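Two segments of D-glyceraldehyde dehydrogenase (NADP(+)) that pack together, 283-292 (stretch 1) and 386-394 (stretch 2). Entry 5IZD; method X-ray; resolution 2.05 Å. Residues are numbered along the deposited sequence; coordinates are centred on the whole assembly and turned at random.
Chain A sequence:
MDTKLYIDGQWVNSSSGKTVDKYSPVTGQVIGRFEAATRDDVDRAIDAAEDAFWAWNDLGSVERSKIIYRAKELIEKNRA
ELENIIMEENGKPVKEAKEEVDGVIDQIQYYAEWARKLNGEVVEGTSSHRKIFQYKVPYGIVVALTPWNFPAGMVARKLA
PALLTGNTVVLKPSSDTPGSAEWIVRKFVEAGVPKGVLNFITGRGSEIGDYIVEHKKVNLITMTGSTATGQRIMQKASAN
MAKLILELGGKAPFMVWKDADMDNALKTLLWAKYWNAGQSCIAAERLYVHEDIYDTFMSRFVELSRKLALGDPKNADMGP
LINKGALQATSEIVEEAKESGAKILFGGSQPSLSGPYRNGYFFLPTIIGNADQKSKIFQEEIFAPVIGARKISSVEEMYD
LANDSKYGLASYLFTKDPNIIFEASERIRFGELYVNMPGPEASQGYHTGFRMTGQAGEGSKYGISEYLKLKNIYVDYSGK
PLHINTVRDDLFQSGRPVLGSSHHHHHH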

# COMPACT_ATOMS: atom_id res chain seq x y z
N ALA A 283 21.68 16.89 -14.76
CA ALA A 283 22.28 18.20 -15.01
C ALA A 283 21.33 19.06 -15.84
O ALA A 283 20.64 18.55 -16.74
CB ALA A 283 23.61 18.07 -15.77
N ALA A 284 21.32 20.36 -15.54
CA ALA A 284 20.70 21.34 -16.41
C ALA A 284 21.41 21.19 -17.75
O ALA A 284 22.67 21.38 -17.84
CB ALA A 284 20.93 22.75 -15.87
N GLU A 285 20.61 20.83 -18.75
CA GLU A 285 21.11 20.61 -20.10
C GLU A 285 20.50 21.57 -21.12
O GLU A 285 21.00 21.65 -22.22
CB GLU A 285 20.89 19.15 -20.53
CG GLU A 285 21.82 18.10 -19.89
CD GLU A 285 23.00 17.65 -20.77
OE1 GLU A 285 22.96 17.92 -22.02
OE2 GLU A 285 23.98 17.02 -20.21
N ARG A 286 19.43 22.28 -20.79
CA ARG A 286 18.82 23.26 -21.72
C ARG A 286 18.22 24.36 -20.87
O ARG A 286 17.48 24.05 -19.97
CB ARG A 286 17.62 22.68 -22.45
CG ARG A 286 17.85 21.37 -23.11
CD ARG A 286 16.59 20.92 -23.75
NE ARG A 286 15.86 19.90 -23.01
CZ ARG A 286 14.59 19.60 -23.19
NH1 ARG A 286 13.83 20.34 -24.02
NH2 ARG A 286 14.08 18.62 -22.50
N LEU A 287 18.48 25.61 -21.19
CA LEU A 287 18.03 26.73 -20.38
C LEU A 287 16.95 27.51 -21.14
O LEU A 287 17.15 27.94 -22.25
CB LEU A 287 19.25 27.59 -20.01
CG LEU A 287 19.05 28.85 -19.19
CD1 LEU A 287 18.27 28.55 -17.93
CD2 LEU A 287 20.39 29.46 -18.83
N TYR A 288 15.77 27.62 -20.52
CA TYR A 288 14.60 28.34 -21.03
C TYR A 288 14.26 29.43 -20.04
O TYR A 288 13.82 29.12 -18.91
CB TYR A 288 13.38 27.40 -21.17
CG TYR A 288 13.62 26.29 -22.16
CD1 TYR A 288 13.58 26.52 -23.50
CD2 TYR A 288 13.91 25.04 -21.73
CE1 TYR A 288 13.76 25.51 -24.41
CE2 TYR A 288 14.10 24.02 -22.61
CZ TYR A 288 14.03 24.25 -23.95
OH TYR A 288 14.34 23.22 -24.81
N VAL A 289 14.43 30.70 -20.45
CA VAL A 289 14.16 31.82 -19.58
C VAL A 289 13.12 32.76 -20.21
O VAL A 289 13.11 33.06 -21.41
CB VAL A 289 15.44 32.59 -19.23
CG1 VAL A 289 15.19 33.64 -18.18
CG2 VAL A 289 16.53 31.62 -18.73
N HIS A 290 12.23 33.24 -19.38
CA HIS A 290 11.19 34.10 -19.91
C HIS A 290 11.81 35.36 -20.52
O HIS A 290 12.74 35.95 -19.95
CB HIS A 290 10.17 34.39 -18.82
CG HIS A 290 8.93 35.05 -19.31
ND1 HIS A 290 8.93 36.33 -19.81
CD2 HIS A 290 7.65 34.62 -19.37
CE1 HIS A 290 7.69 36.67 -20.15
NE2 HIS A 290 6.89 35.65 -19.89
N GLU A 291 11.33 35.71 -21.72
CA GLU A 291 11.78 36.92 -22.46
C GLU A 291 11.92 38.23 -21.66
O GLU A 291 12.81 39.02 -21.93
CB GLU A 291 10.90 37.18 -23.71
CG GLU A 291 9.42 37.51 -23.45
CD GLU A 291 8.60 37.74 -24.74
OE1 GLU A 291 7.49 38.31 -24.65
OE2 GLU A 291 9.05 37.34 -25.84
N ASP A 292 10.99 38.50 -20.75
CA ASP A 292 11.05 39.66 -19.83
C ASP A 292 12.35 39.76 -18.99
O ASP A 292 12.80 40.85 -18.67
CB ASP A 292 9.85 39.64 -18.86
CG ASP A 292 8.45 39.84 -19.56
OD1 ASP A 292 8.39 40.05 -20.79
OD2 ASP A 292 7.42 39.76 -18.85
N VAL A 386 28.49 22.77 -20.29
CA VAL A 386 28.11 23.49 -21.49
C VAL A 386 26.57 23.57 -21.51
O VAL A 386 25.92 22.55 -21.31
CB VAL A 386 28.54 22.73 -22.77
CG1 VAL A 386 28.14 23.50 -24.02
CG2 VAL A 386 30.03 22.40 -22.80
N ILE A 387 26.01 24.74 -21.78
CA ILE A 387 24.56 24.86 -21.88
C ILE A 387 24.20 25.96 -22.88
O ILE A 387 24.87 26.97 -22.96
CB ILE A 387 23.92 25.06 -20.48
CG1 ILE A 387 22.38 24.94 -20.53
CG2 ILE A 387 24.30 26.42 -19.89
CD1 ILE A 387 21.72 24.68 -19.19
N GLY A 388 23.14 25.73 -23.65
CA GLY A 388 22.50 26.75 -24.48
C GLY A 388 21.26 27.25 -23.80
O GLY A 388 20.64 26.50 -23.02
N ALA A 389 20.88 28.49 -24.16
CA ALA A 389 19.75 29.18 -23.59
C ALA A 389 18.85 29.72 -24.70
O ALA A 389 19.32 30.11 -25.78
CB ALA A 389 20.18 30.31 -22.69
N ARG A 390 17.55 29.74 -24.42
CA ARG A 390 16.56 30.23 -25.37
C ARG A 390 15.42 30.93 -24.63
O ARG A 390 15.11 30.60 -23.48
CB ARG A 390 16.01 29.08 -26.21
CG ARG A 390 15.05 29.51 -27.30
CD ARG A 390 14.11 28.38 -27.70
NE ARG A 390 13.25 28.75 -28.82
CZ ARG A 390 12.00 29.19 -28.69
NH1 ARG A 390 11.46 29.32 -27.48
NH2 ARG A 390 11.29 29.50 -29.76
N LYS A 391 14.81 31.91 -25.29
CA LYS A 391 13.70 32.68 -24.70
C LYS A 391 12.44 31.86 -24.73
O LYS A 391 12.27 31.02 -25.61
CB LYS A 391 13.41 33.96 -25.47
CG LYS A 391 14.45 35.05 -25.26
CD LYS A 391 14.30 36.23 -26.21
CE LYS A 391 15.56 37.06 -26.15
NZ LYS A 391 15.32 38.29 -26.94
N ILE A 392 11.57 32.11 -23.76
CA ILE A 392 10.19 31.68 -23.84
C ILE A 392 9.22 32.85 -23.47
O ILE A 392 9.63 33.86 -22.87
CB ILE A 392 9.90 30.46 -22.96
CG1 ILE A 392 10.22 30.80 -21.49
CG2 ILE A 392 10.62 29.21 -23.47
CD1 ILE A 392 9.82 29.75 -20.48
N SER A 393 7.93 32.68 -23.85
CA SER A 393 6.88 33.71 -23.63
C SER A 393 5.44 33.19 -23.32
O SER A 393 4.55 33.99 -23.06
CB SER A 393 6.81 34.63 -24.85
OG SER A 393 6.42 33.90 -25.99
N SER A 394 5.23 31.88 -23.34
CA SER A 394 4.00 31.29 -22.90
C SER A 394 4.23 29.96 -22.20
O SER A 394 5.22 29.25 -22.45
CB SER A 394 3.01 31.17 -24.08
OG SER A 394 3.00 29.91 -24.68
O HOH W 1 4.26 35.92 -20.29

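The contact between these two segments of D-glyceraldehyde dehydrogenase is a parallel β-pairing, in which five backbone hydrogen bonds fix the register and mainly apolar side chains fill in around them. It illustrates a general rule: in parallel strands, alternate residues of one strand supply both N and O to residues flanking their partner on the other. Leu287 N donates to Gly388 O (3.0 Å) and Leu287 O accepts from Arg390 N (2.8 Å), so this residue straddles Ala389. Val289 repeats the pattern around Lys391, its N reaching Arg390 O at 3.1 Å and its O receiving Ile392 N at 3.0 Å. Glu291 N closes the ladder on Ile392 O at 2.8 Å. The intervening residues contribute CA-H...O contacts to the same carbonyls, as from Tyr288 CA to Arg390 O (3.4 Å).

Side chains alternate between faces. Leu287 and Ala389 share one, their CB atoms 3.9 Å apart; Tyr288 and Ile392 share the other, with CD1 of the tyrosine 4.0 Å from CG2 of the isoleucine. Before the ladder begins, Ile387 points toward stretch 1, and its CD1 lies 3.9 Å from both Ala284 CB and Leu287 CB. At the far end, a water 2.7 Å from His290 NE2 donates a weak hydrogen bond to Ser393 O (3.4 Å from the water oxygen).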